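PDB 5DU9: CDA peptide synthetase I from Streptomyces coelicolor, which is a nonribosomal peptide synthetase, modelled here as a condensation domain, a fold of the CoA-dependent acyltransferase clan. Local coordinates for residues V309-L313 with H342-E348; V289-P293 with S360-N365; R214-T218 with L350-L354; H10-S14 with D195-E201. The protein carries 1 engineered substitution. All coordinates share one frame. Residues are numbered along the deposited sequence.

Contact 1 of 4, residues V309-L313 with H342-E348; sequences VSNRL and HSRFRGE. With UM2 ((2S)-2-amino-N-butyl-propanamide), chain E.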
loop_
_atom_site.group_PDB
_atom_site.type_symbol
_atom_site.label_atom_id
_atom_site.label_comp_id
_atom_site.label_asym_id
_atom_site.label_seq_id
_atom_site.Cartn_x
_atom_site.Cartn_y
_atom_site.Cartn_z
ATOM N N VAL A 309 8.295 -5.016 -4.057
ATOM C CA VAL A 309 8.054 -6.275 -4.766
ATOM C C VAL A 309 6.574 -6.583 -4.932
ATOM O O VAL A 309 6.219 -7.602 -5.514
ATOM C CB VAL A 309 8.710 -7.480 -4.044
ATOM C CG1 VAL A 309 10.199 -7.505 -4.305
ATOM C CG2 VAL A 309 8.417 -7.449 -2.557
ATOM N N SER A 310 5.713 -5.698 -4.440
ATOM C CA SER A 310 4.284 -5.964 -4.441
ATOM C C SER A 310 3.719 -6.171 -5.847
ATOM O O SER A 310 4.241 -5.654 -6.843
ATOM C CB SER A 310 3.536 -4.830 -3.743
ATOM O OG SER A 310 3.819 -3.592 -4.353
ATOM N N ASN A 311 2.642 -6.947 -5.896
ATOM C CA ASN A 311 1.967 -7.315 -7.126
ATOM C C ASN A 311 0.496 -6.942 -6.990
ATOM O O ASN A 311 -0.013 -6.836 -5.879
ATOM C CB ASN A 311 2.145 -8.814 -7.386
ATOM C CG ASN A 311 1.743 -9.234 -8.786
ATOM O OD1 ASN A 311 1.766 -8.446 -9.732
ATOM N ND2 ASN A 311 1.388 -10.503 -8.929
ATOM N N ARG A 312 -0.170 -6.714 -8.113
ATOM C CA ARG A 312 -1.601 -6.426 -8.113
ATOM C C ARG A 312 -2.283 -7.305 -9.141
ATOM O O ARG A 312 -1.890 -7.315 -10.303
ATOM C CB ARG A 312 -1.857 -4.954 -8.411
ATOM C CG ARG A 312 -3.328 -4.611 -8.572
ATOM C CD ARG A 312 -3.566 -3.124 -8.405
ATOM N NE ARG A 312 -2.661 -2.335 -9.232
ATOM C CZ ARG A 312 -2.505 -1.019 -9.127
ATOM N NH1 ARG A 312 -3.196 -0.331 -8.226
ATOM N NH2 ARG A 312 -1.652 -0.389 -9.922
ATOM N N LEU A 313 -3.302 -8.043 -8.710
ATOM C CA LEU A 313 -3.971 -8.989 -9.592
ATOM C C LEU A 313 -5.478 -8.784 -9.603
ATOM O O LEU A 313 -6.056 -8.353 -8.608
ATOM C CB LEU A 313 -3.637 -10.420 -9.182
ATOM C CG LEU A 313 -2.216 -10.836 -9.554
ATOM C CD1 LEU A 313 -1.808 -12.082 -8.789
ATOM C CD2 LEU A 313 -2.082 -11.060 -11.052
ATOM N N HIS A 342 -1.847 -18.673 -8.060
ATOM C CA HIS A 342 -1.109 -18.225 -9.240
ATOM C C HIS A 342 -0.586 -16.799 -9.037
ATOM O O HIS A 342 -0.437 -16.039 -9.989
ATOM C CB HIS A 342 -2.002 -18.292 -10.481
ATOM C CG HIS A 342 -2.586 -19.649 -10.730
ATOM N ND1 HIS A 342 -3.780 -20.058 -10.174
ATOM C CD2 HIS A 342 -2.136 -20.693 -11.463
ATOM C CE1 HIS A 342 -4.043 -21.292 -10.563
ATOM N NE2 HIS A 342 -3.063 -21.701 -11.346
ATOM N N SER A 343 -0.287 -16.456 -7.789
ATOM C CA SER A 343 0.013 -15.076 -7.411
ATOM C C SER A 343 1.362 -14.545 -7.901
ATOM O O SER A 343 1.593 -13.336 -7.861
ATOM C CB SER A 343 -0.044 -14.939 -5.885
ATOM O OG SER A 343 1.003 -15.673 -5.265
ATOM N N ARG A 344 2.257 -15.419 -8.357
ATOM C CA ARG A 344 3.586 -14.959 -8.757
ATOM C C ARG A 344 3.575 -14.332 -10.148
ATOM O O ARG A 344 4.516 -13.644 -10.527
ATOM C CB ARG A 344 4.601 -16.102 -8.709
ATOM C CG ARG A 344 4.831 -16.631 -7.305
ATOM C CD ARG A 344 6.119 -17.433 -7.184
ATOM N NE ARG A 344 7.288 -16.561 -7.054
ATOM C CZ ARG A 344 8.461 -16.941 -6.551
ATOM N NH1 ARG A 344 8.635 -18.183 -6.121
ATOM N NH2 ARG A 344 9.464 -16.071 -6.469
ATOM N N PHE A 345 2.511 -14.556 -10.907
ATOM C CA PHE A 345 2.424 -13.948 -12.226
ATOM C C PHE A 345 2.152 -12.462 -12.057
ATOM O O PHE A 345 1.274 -12.072 -11.300
ATOM C CB PHE A 345 1.337 -14.600 -13.075
ATOM C CG PHE A 345 1.498 -14.349 -14.543
ATOM C CD1 PHE A 345 2.440 -15.051 -15.277
ATOM C CD2 PHE A 345 0.719 -13.408 -15.187
ATOM C CE1 PHE A 345 2.600 -14.818 -16.627
ATOM C CE2 PHE A 345 0.874 -13.172 -16.541
ATOM C CZ PHE A 345 1.814 -13.877 -17.259
ATOM N N ARG A 346 2.916 -11.640 -12.770
ATOM C CA ARG A 346 2.863 -10.195 -12.594
ATOM C C ARG A 346 1.632 -9.582 -13.241
ATOM O O ARG A 346 1.309 -9.882 -14.383
ATOM C CB ARG A 346 4.123 -9.550 -13.175
ATOM C CG ARG A 346 5.416 -9.966 -12.485
ATOM C CD ARG A 346 5.438 -9.555 -11.023
ATOM N NE ARG A 346 5.197 -8.125 -10.863
ATOM C CZ ARG A 346 5.091 -7.499 -9.694
ATOM N NH1 ARG A 346 5.210 -8.169 -8.551
ATOM N NH2 ARG A 346 4.858 -6.193 -9.674
ATOM N N GLY A 347 0.952 -8.712 -12.503
ATOM C CA GLY A 347 -0.236 -8.057 -13.013
ATOM C C GLY A 347 0.056 -7.262 -14.267
ATOM O O GLY A 347 -0.737 -7.238 -15.211
ATOM N N GLU A 348 1.211 -6.609 -14.286
ATOM C CA GLU A 348 1.577 -5.782 -15.427
ATOM C C GLU A 348 1.919 -6.648 -16.639
ATOM O O GLU A 348 1.791 -6.208 -17.781
ATOM C CB GLU A 348 2.743 -4.848 -15.073
ATOM C CG GLU A 348 4.065 -5.534 -14.736
ATOM C CD GLU A 348 4.200 -5.935 -13.278
ATOM O OE1 GLU A 348 3.205 -5.881 -12.523
ATOM O OE2 GLU A 348 5.326 -6.311 -12.886
HETATM C CCH UM2 E . 3.492 -2.329 -11.568
HETATM C CCI UM2 E . 4.075 -1.885 -10.239
HETATM C CCJ UM2 E . 3.705 -0.443 -9.880
HETATM C CCK UM2 E . 2.309 -0.317 -9.269
HETATM N NCL UM2 E . 2.253 -0.591 -7.839
HETATM C CCM UM2 E . 1.527 0.155 -7.004
HETATM O OCN UM2 E . 1.250 1.325 -7.221
HETATM C CCO UM2 E . 1.017 -0.518 -5.760
HETATM C CCP UM2 E . -0.328 -1.173 -6.056
HETATM N NCQ UM2 E . 0.821 0.478 -4.689
HETATM O O HOH W 1 1.207 -5.503 -10.547
#
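The 309-313 segment leads into strand 311-318, while 342-348 makes a type I turn from His342 to Phe345 and then enters helix 347-354, with Arg346 at its N-cap position. The backbones come close at Leu313 and Gly347, whose CA atoms lie 5.1 Å apart. Gly347 CA sits 3.3 Å from Arg312 O in a CA-H...O contact, a spot where a CB atom would clash with that oxygen.

Asn311 shows how one amide can organise a turn. Its OD1 accepts Gly347 N at 2.9 Å, and its ND2 donates to Phe345 O at 2.8 Å and, weakly, to Ser343 O at 3.0 Å. Beside it, Leu313 CD2 packs 3.5 Å from Phe345 O. The Arg346 guanidinium turns back to the other segment, giving NH2 to Ser310 O at 2.9 Å and NH1 to Val309 O at 3.3 Å, while Arg346 NE forms a salt bridge with Glu348 OE2 at 2.7 Å. Water 1 joins Arg312 N (3.0 Å) to Glu348 OE1 (2.8 Å).

Arg312 and Glu348 belong to the pocket of (2S)-2-amino-N-butyl-propanamide, so these polar bonds fix the helix start that carries Glu348 against the strand that carries Arg312.

Contact 2 of 4, residues V289-P293 with S360-N365; sequences VVSVP and SGPTVN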
loop_
_atom_site.group_PDB
_atom_site.type_symbol
_atom_site.label_atom_id
_atom_site.label_comp_id
_atom_site.label_asym_id
_atom_site.label_seq_id
_atom_site.Cartn_x
_atom_site.Cartn_y
_atom_site.Cartn_z
ATOM N N VAL A 289 -15.130 -6.609 -11.394
ATOM C CA VAL A 289 -13.697 -6.771 -11.201
ATOM C C VAL A 289 -13.224 -5.825 -10.111
ATOM O O VAL A 289 -13.570 -4.642 -10.114
ATOM C CB VAL A 289 -12.916 -6.496 -12.498
ATOM C CG1 VAL A 289 -11.423 -6.698 -12.284
ATOM C CG2 VAL A 289 -13.418 -7.397 -13.614
ATOM N N VAL A 290 -12.465 -6.365 -9.167
ATOM C CA VAL A 290 -11.695 -5.542 -8.254
ATOM C C VAL A 290 -10.251 -5.991 -8.359
ATOM O O VAL A 290 -9.975 -7.117 -8.768
ATOM C CB VAL A 290 -12.197 -5.645 -6.804
ATOM C CG1 VAL A 290 -13.650 -5.181 -6.719
ATOM C CG2 VAL A 290 -12.054 -7.053 -6.274
ATOM N N SER A 291 -9.330 -5.101 -8.015
ATOM C CA SER A 291 -7.912 -5.430 -8.034
ATOM C C SER A 291 -7.412 -5.587 -6.612
ATOM O O SER A 291 -7.754 -4.795 -5.730
ATOM C CB SER A 291 -7.112 -4.354 -8.775
ATOM O OG SER A 291 -7.515 -4.253 -10.136
ATOM N N VAL A 292 -6.606 -6.621 -6.398
ATOM C CA VAL A 292 -6.136 -6.978 -5.077
ATOM C C VAL A 292 -4.609 -6.968 -5.042
ATOM O O VAL A 292 -3.967 -7.610 -5.867
ATOM C CB VAL A 292 -6.662 -8.375 -4.671
ATOM C CG1 VAL A 292 -6.164 -8.760 -3.293
ATOM C CG2 VAL A 292 -8.185 -8.392 -4.711
ATOM N N PRO A 293 -4.017 -6.224 -4.097
ATOM C CA PRO A 293 -2.565 -6.340 -3.934
ATOM C C PRO A 293 -2.155 -7.583 -3.146
ATOM O O PRO A 293 -2.865 -8.003 -2.232
ATOM C CB PRO A 293 -2.186 -5.064 -3.171
ATOM C CG PRO A 293 -3.444 -4.565 -2.543
ATOM C CD PRO A 293 -4.618 -5.306 -3.112
ATOM N N SER A 360 -8.690 -4.532 -14.715
ATOM C CA SER A 360 -8.600 -3.991 -13.370
ATOM C C SER A 360 -9.947 -3.484 -12.904
ATOM O O SER A 360 -10.860 -3.270 -13.702
ATOM C CB SER A 360 -7.588 -2.846 -13.313
ATOM O OG SER A 360 -8.022 -1.760 -14.108
ATOM N N GLY A 361 -10.054 -3.302 -11.596
ATOM C CA GLY A 361 -11.167 -2.598 -10.997
ATOM C C GLY A 361 -10.582 -1.721 -9.917
ATOM O O GLY A 361 -9.362 -1.545 -9.866
ATOM N N PRO A 362 -11.433 -1.172 -9.044
ATOM C CA PRO A 362 -10.860 -0.444 -7.909
ATOM C C PRO A 362 -9.893 -1.332 -7.145
ATOM O O PRO A 362 -10.174 -2.512 -6.966
ATOM C CB PRO A 362 -12.081 -0.085 -7.057
ATOM C CG PRO A 362 -13.154 -1.028 -7.498
ATOM C CD PRO A 362 -12.898 -1.273 -8.952
ATOM N N THR A 363 -8.758 -0.789 -6.727
ATOM C CA THR A 363 -7.839 -1.549 -5.900
ATOM C C THR A 363 -8.377 -1.582 -4.480
ATOM O O THR A 363 -8.628 -0.534 -3.889
ATOM C CB THR A 363 -6.422 -0.951 -5.908
ATOM O OG1 THR A 363 -5.904 -0.962 -7.245
ATOM C CG2 THR A 363 -5.491 -1.756 -5.003
ATOM N N VAL A 364 -8.573 -2.786 -3.951
ATOM C CA VAL A 364 -9.034 -2.961 -2.579
ATOM C C VAL A 364 -7.868 -3.461 -1.741
ATOM O O VAL A 364 -7.481 -4.626 -1.821
ATOM C CB VAL A 364 -10.214 -3.942 -2.491
ATOM C CG1 VAL A 364 -10.706 -4.059 -1.046
ATOM C CG2 VAL A 364 -11.338 -3.484 -3.403
ATOM N N ASN A 365 -7.320 -2.551 -0.941
ATOM C CA ASN A 365 -6.115 -2.789 -0.168
ATOM C C ASN A 365 -6.426 -2.768 1.321
ATOM O O ASN A 365 -6.403 -1.709 1.953
ATOM C CB ASN A 365 -5.066 -1.727 -0.518
ATOM C CG ASN A 365 -3.755 -1.922 0.211
ATOM O OD1 ASN A 365 -3.540 -2.932 0.878
ATOM N ND2 ASN A 365 -2.860 -0.950 0.074
#
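Two sheets can be joined through a single bridge, and here strand 289-293 meets strand 363-365 in that way. The strand directions differ by 42° and the axes approach to 4.7 Å. Two backbone hydrogen bonds flank the Ser291-Thr363 bridge in parallel fashion: Ser291 N donates to Pro362 O at 2.9 Å, and Val364 N donates to Ser291 O at 2.8 Å. A third hydrogen bond uses a side chain, with Gly361 N giving its proton to Ser291 OG at 3.1 Å.

CA-H...O contacts supplement these bonds, from Gly361 CA to Val289 O and from Thr363 CA to Ser291 O, each 3.3 Å. In the first, a CB on residue 361 would collide with Val289 O, so glycine lets the chains come this close.

Apolar packing is lighter. Val290 CB meets Val364 CG2 at 4.1 Å, Val290 CG1 meets Pro362 CG at 4.3 Å, and Pro293 CD lies 4.1 Å from Thr363 CG2.

Helix 267-283 packs on the Val290, Pro362 and Val364 side chains. Beyond them, Val290 and Val292 pair with strand 311-318, whereas Thr363 and Asn365 pair with strand 393-398, so the contact joins a two-stranded sheet to an edge strand, 363-366, of a four-stranded one.

Contact 3 of 4, residues R214-T218 with L350-L354; sequences RAYWT and LDREL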
loop_
_atom_site.group_PDB
_atom_site.type_symbol
_atom_site.label_atom_id
_atom_site.label_comp_id
_atom_site.label_asym_id
_atom_site.label_seq_id
_atom_site.Cartn_x
_atom_site.Cartn_y
_atom_site.Cartn_z
ATOM N N ARG A 214 0.657 -18.173 -16.529
ATOM C CA ARG A 214 0.301 -17.383 -17.700
ATOM C C ARG A 214 -0.999 -17.897 -18.313
ATOM O O ARG A 214 -1.898 -17.123 -18.642
ATOM C CB ARG A 214 1.427 -17.430 -18.733
ATOM C CG ARG A 214 1.215 -16.535 -19.942
ATOM C CD ARG A 214 2.307 -16.758 -20.975
ATOM N NE ARG A 214 2.031 -16.082 -22.239
ATOM C CZ ARG A 214 2.697 -16.306 -23.368
ATOM N NH1 ARG A 214 3.681 -17.194 -23.401
ATOM N NH2 ARG A 214 2.375 -15.643 -24.471
ATOM N N ALA A 215 -1.092 -19.212 -18.452
ATOM C CA ALA A 215 -2.275 -19.842 -19.024
ATOM C C ALA A 215 -3.501 -19.614 -18.145
ATOM O O ALA A 215 -4.597 -19.347 -18.648
ATOM C CB ALA A 215 -2.036 -21.329 -19.217
ATOM N N TYR A 216 -3.318 -19.728 -16.834
ATOM C CA TYR A 216 -4.417 -19.516 -15.896
ATOM C C TYR A 216 -5.010 -18.123 -16.043
ATOM O O TYR A 216 -6.222 -17.964 -16.179
ATOM C CB TYR A 216 -3.953 -19.712 -14.450
ATOM C CG TYR A 216 -4.991 -19.285 -13.431
ATOM C CD1 TYR A 216 -6.063 -20.109 -13.118
ATOM C CD2 TYR A 216 -4.900 -18.055 -12.788
ATOM C CE1 TYR A 216 -7.015 -19.724 -12.194
ATOM C CE2 TYR A 216 -5.847 -17.660 -11.857
ATOM C CZ TYR A 216 -6.901 -18.498 -11.565
ATOM O OH TYR A 216 -7.842 -18.111 -10.646
ATOM N N TRP A 217 -4.148 -17.115 -16.021
ATOM C CA TRP A 217 -4.612 -15.734 -16.005
ATOM C C TRP A 217 -5.182 -15.294 -17.348
ATOM O O TRP A 217 -6.201 -14.608 -17.394
ATOM C CB TRP A 217 -3.477 -14.803 -15.582
ATOM C CG TRP A 217 -3.241 -14.850 -14.113
ATOM C CD1 TRP A 217 -2.150 -15.356 -13.466
ATOM C CD2 TRP A 217 -4.137 -14.395 -13.096
ATOM N NE1 TRP A 217 -2.308 -15.233 -12.108
ATOM C CE2 TRP A 217 -3.520 -14.644 -11.854
ATOM C CE3 TRP A 217 -5.399 -13.794 -13.112
ATOM C CZ2 TRP A 217 -4.121 -14.319 -10.646
ATOM C CZ3 TRP A 217 -5.991 -13.464 -11.906
ATOM C CH2 TRP A 217 -5.356 -13.732 -10.694
ATOM N N THR A 218 -4.539 -15.687 -18.441
ATOM C CA THR A 218 -5.043 -15.312 -19.756
ATOM C C THR A 218 -6.381 -15.995 -20.015
ATOM O O THR A 218 -7.280 -15.403 -20.611
ATOM C CB THR A 218 -4.052 -15.666 -20.875
ATOM O OG1 THR A 218 -3.693 -17.050 -20.794
ATOM C CG2 THR A 218 -2.805 -14.806 -20.765
ATOM N N LEU A 350 0.269 -9.552 -17.262
ATOM C CA LEU A 350 -1.048 -9.953 -17.746
ATOM C C LEU A 350 -1.633 -8.854 -18.624
ATOM O O LEU A 350 -2.147 -9.123 -19.708
ATOM C CB LEU A 350 -1.989 -10.266 -16.581
ATOM C CG LEU A 350 -3.444 -10.588 -16.934
ATOM C CD1 LEU A 350 -3.527 -11.779 -17.883
ATOM C CD2 LEU A 350 -4.253 -10.849 -15.672
ATOM N N ASP A 351 -1.533 -7.613 -18.158
ATOM C CA ASP A 351 -2.041 -6.473 -18.915
ATOM C C ASP A 351 -1.357 -6.343 -20.268
ATOM O O ASP A 351 -2.006 -6.043 -21.269
ATOM C CB ASP A 351 -1.859 -5.178 -18.123
ATOM C CG ASP A 351 -2.819 -5.063 -16.961
ATOM O OD1 ASP A 351 -3.793 -5.846 -16.898
ATOM O OD2 ASP A 351 -2.601 -4.178 -16.110
ATOM N N ARG A 352 -0.048 -6.567 -20.301
ATOM C CA ARG A 352 0.707 -6.441 -21.545
ATOM C C ARG A 352 0.272 -7.487 -22.571
ATOM O O ARG A 352 0.267 -7.222 -23.772
ATOM C CB ARG A 352 2.209 -6.566 -21.276
ATOM N N GLU A 353 -0.099 -8.671 -22.093
ATOM C CA GLU A 353 -0.503 -9.753 -22.983
ATOM C C GLU A 353 -1.923 -9.557 -23.503
ATOM O O GLU A 353 -2.198 -9.809 -24.675
ATOM C CB GLU A 353 -0.400 -11.106 -22.280
ATOM C CG GLU A 353 -0.802 -12.274 -23.185
ATOM C CD GLU A 353 0.058 -13.517 -23.016
ATOM O OE1 GLU A 353 1.171 -13.427 -22.453
ATOM O OE2 GLU A 353 -0.383 -14.597 -23.460
ATOM N N LEU A 354 -2.825 -9.117 -22.632
ATOM C CA LEU A 354 -4.204 -8.864 -23.036
ATOM C C LEU A 354 -4.267 -7.628 -23.926
ATOM O O LEU A 354 -5.057 -7.570 -24.868
ATOM C CB LEU A 354 -5.109 -8.687 -21.814
ATOM C CG LEU A 354 -5.237 -9.886 -20.872
ATOM C CD1 LEU A 354 -6.088 -9.513 -19.668
ATOM C CD2 LEU A 354 -5.827 -11.092 -21.588
#
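A salt bridge between Arg214 and Glu353 dominates this helix-helix contact. Arg214 NE lies 2.8 Å from Glu353 OE1 and Arg214 NH2 lies 3.1 Å from Glu353 OE2, so two nitrogens on one edge of the guanidinium engage both carboxylate oxygens; the two crossed pairs, Arg214 NE to Glu353 OE2 at 3.1 Å and Arg214 NH2 to Glu353 OE1 at 3.2 Å, are weak. Arg214 reaches out with an extended side chain, which allows the bridge to span helices whose segment axes come no nearer than 10.7 Å.

Inward from the charges, Thr218 bonds within its own helix, its OG1 donating to Arg214 O at 2.8 Å, and its methyl CG2 sits 3.6 Å from Glu353 OE2. The apolar part centres on Leu350, which points toward helix 214-218. Leu350 CD1 lies 3.8 Å from Trp217 CB and 4.2 Å from Thr218 CG2. A charged pair at the margin thus flanks a small apolar patch in which Leu350 packs on the CB of Trp217 and the methyl of Thr218; the segment axes cross at -64°.

The indole itself is held from outside the pair, since Trp217 NE1 bonds to His342 O. Both Trp217 and Leu350 rest on Pro314, so helices 208-220 and 347-354 meet over strand 311-318, and Trp217 touches Leu313 of that strand as well.

Contact 4 of 4, residues H10-S14 with D195-E201; sequences HGLTS and DRMVAGE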
loop_
_atom_site.group_PDB
_atom_site.type_symbol
_atom_site.label_atom_id
_atom_site.label_comp_id
_atom_site.label_asym_id
_atom_site.label_seq_id
_atom_site.Cartn_x
_atom_site.Cartn_y
_atom_site.Cartn_z
ATOM N N HIS A 10 23.035 -4.168 -9.273
ATOM C CA HIS A 10 21.998 -5.024 -8.714
ATOM C C HIS A 10 20.774 -5.081 -9.618
ATOM O O HIS A 10 20.342 -4.065 -10.158
ATOM C CB HIS A 10 21.599 -4.526 -7.324
ATOM C CG HIS A 10 22.710 -4.579 -6.322
ATOM N ND1 HIS A 10 23.049 -5.731 -5.647
ATOM C CD2 HIS A 10 23.557 -3.620 -5.875
ATOM C CE1 HIS A 10 24.059 -5.484 -4.832
ATOM N NE2 HIS A 10 24.387 -4.209 -4.953
ATOM N N GLY A 11 20.220 -6.276 -9.781
ATOM C CA GLY A 11 19.022 -6.446 -10.581
ATOM C C GLY A 11 17.812 -5.875 -9.872
ATOM O O GLY A 11 17.741 -5.888 -8.643
ATOM N N LEU A 12 16.868 -5.354 -10.649
ATOM C CA LEU A 12 15.605 -4.865 -10.109
ATOM C C LEU A 12 14.623 -6.007 -9.930
ATOM O O LEU A 12 14.651 -6.983 -10.681
ATOM C CB LEU A 12 14.982 -3.815 -11.031
ATOM C CG LEU A 12 15.445 -2.367 -10.900
ATOM C CD1 LEU A 12 16.922 -2.241 -11.244
ATOM C CD2 LEU A 12 14.601 -1.478 -11.802
ATOM N N THR A 13 13.747 -5.880 -8.939
ATOM C CA THR A 13 12.615 -6.785 -8.820
ATOM C C THR A 13 11.645 -6.488 -9.952
ATOM O O THR A 13 11.749 -5.452 -10.603
ATOM C CB THR A 13 11.878 -6.624 -7.494
ATOM O OG1 THR A 13 11.268 -5.329 -7.464
ATOM C CG2 THR A 13 12.836 -6.771 -6.313
ATOM N N SER A 14 10.690 -7.383 -10.172
ATOM C CA SER A 14 9.674 -7.158 -11.193
ATOM C C SER A 14 8.901 -5.871 -10.917
ATOM O O SER A 14 8.651 -5.077 -11.824
ATOM C CB SER A 14 8.708 -8.340 -11.260
ATOM O OG SER A 14 9.346 -9.475 -11.817
ATOM N N ASP A 195 19.278 -9.194 -3.433
ATOM C CA ASP A 195 19.802 -9.969 -4.554
ATOM C C ASP A 195 19.205 -11.374 -4.573
ATOM O O ASP A 195 18.839 -11.881 -5.630
ATOM C CB ASP A 195 21.331 -10.055 -4.500
ATOM C CG ASP A 195 22.011 -8.760 -4.920
ATOM O OD1 ASP A 195 21.411 -7.976 -5.684
ATOM O OD2 ASP A 195 23.164 -8.537 -4.498
ATOM N N ARG A 196 19.094 -11.998 -3.405
ATOM C CA ARG A 196 18.531 -13.341 -3.331
ATOM C C ARG A 196 17.038 -13.333 -3.652
ATOM O O ARG A 196 16.527 -14.274 -4.258
ATOM C CB ARG A 196 18.769 -13.955 -1.950
ATOM C CG ARG A 196 20.185 -14.456 -1.742
ATOM C CD ARG A 196 20.288 -15.310 -0.490
ATOM N NE ARG A 196 20.586 -14.510 0.695
ATOM C CZ ARG A 196 20.021 -14.670 1.891
ATOM N NH1 ARG A 196 19.093 -15.598 2.093
ATOM N NH2 ARG A 196 20.385 -13.883 2.893
ATOM N N MET A 197 16.346 -12.273 -3.242
ATOM C CA MET A 197 14.924 -12.117 -3.536
ATOM C C MET A 197 14.717 -11.991 -5.048
ATOM O O MET A 197 13.831 -12.621 -5.624
ATOM C CB MET A 197 14.357 -10.896 -2.793
ATOM C CG MET A 197 12.850 -10.700 -2.936
ATOM S SD MET A 197 12.173 -9.513 -1.742
ATOM C CE MET A 197 13.003 -7.998 -2.223
ATOM N N VAL A 198 15.547 -11.180 -5.691
ATOM C CA VAL A 198 15.490 -11.019 -7.141
ATOM C C VAL A 198 15.827 -12.334 -7.851
ATOM O O VAL A 198 15.198 -12.689 -8.847
ATOM C CB VAL A 198 16.451 -9.903 -7.604
ATOM C CG1 VAL A 198 16.603 -9.885 -9.125
ATOM C CG2 VAL A 198 15.951 -8.558 -7.105
ATOM N N ALA A 199 16.814 -13.057 -7.340
ATOM C CA ALA A 199 17.182 -14.340 -7.931
ATOM C C ALA A 199 16.008 -15.315 -7.873
ATOM O O ALA A 199 15.818 -16.130 -8.781
ATOM C CB ALA A 199 18.400 -14.926 -7.225
ATOM N N GLY A 200 15.221 -15.223 -6.806
ATOM C CA GLY A 200 14.038 -16.048 -6.657
ATOM C C GLY A 200 13.024 -15.767 -7.749
ATOM O O GLY A 200 12.411 -16.688 -8.291
ATOM N N GLU A 201 12.854 -14.491 -8.079
ATOM C CA GLU A 201 11.915 -14.094 -9.123
ATOM C C GLU A 201 12.400 -14.603 -10.472
ATOM O O GLU A 201 11.616 -15.102 -11.274
ATOM C CB GLU A 201 11.746 -12.571 -9.168
ATOM C CG GLU A 201 11.190 -11.961 -7.895
ATOM C CD GLU A 201 10.810 -10.498 -8.068
ATOM O OE1 GLU A 201 11.403 -9.826 -8.941
ATOM O OE2 GLU A 201 9.914 -10.024 -7.336
HETATM O O HOH W 2 19.129 -6.610 -6.193
HETATM O O HOH W 3 21.184 -8.680 -8.650
HETATM O O HOH W 4 13.305 -9.767 -10.823
#
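Glu201 supplies the striking feature here: its OE1 accepts the backbone N of Ser14 at 2.8 Å, so a carboxylate from helix 194-205 meets the first turn of helix 14-24. Thr13 is the N-cap of the latter helix and bonds through OG1 to Gln16 N and Met308 O. The contact thus docks a helix start on the side of another helix within the condensation domain.

At the far end a His-carboxylate hydrogen bond ties the loop down, His10 ND1 donating to Asp195 OD1 at 2.8 Å and weakly to Asp195 OD2 at 3.0 Å. Between these polar ends Val198 points toward the loop, its CG2 lying 3.7 Å from Thr13 CG2 and 3.6 Å from Gly11 O.

Waters fill the remaining gaps. Water 3 accepts from Gly11 N (2.8 Å) and donates to Asp195 OD1 (3.1 Å), while water 4 donates to both Leu12 O at 3.1 Å and Glu201 OE1 at 2.7 Å.

From the N terminus, contact 4 comes first, closing a loop of 180 residues when helix 194-205 reaches the segment before helix 14-24. Contact 4 closes before any of the other three opens. Contact 3 opens in the next helix, 208-220, contact 2 in strand 287-294 and contact 1 at the start of strand 311-318. Contact 1 closes earliest, at 342-348, and is nested inside both others; contact 3 then closes at 350-354 and contact 2 at 360-365, so these two cross. Strands 287-294 and 311-318 pair directly, linking contacts 1 and 2, while helix 347-354 serves contacts 1 and 3. Val309 and Arg346 pack against Thr13 and Ser14, bringing contact 4 up to contact 1.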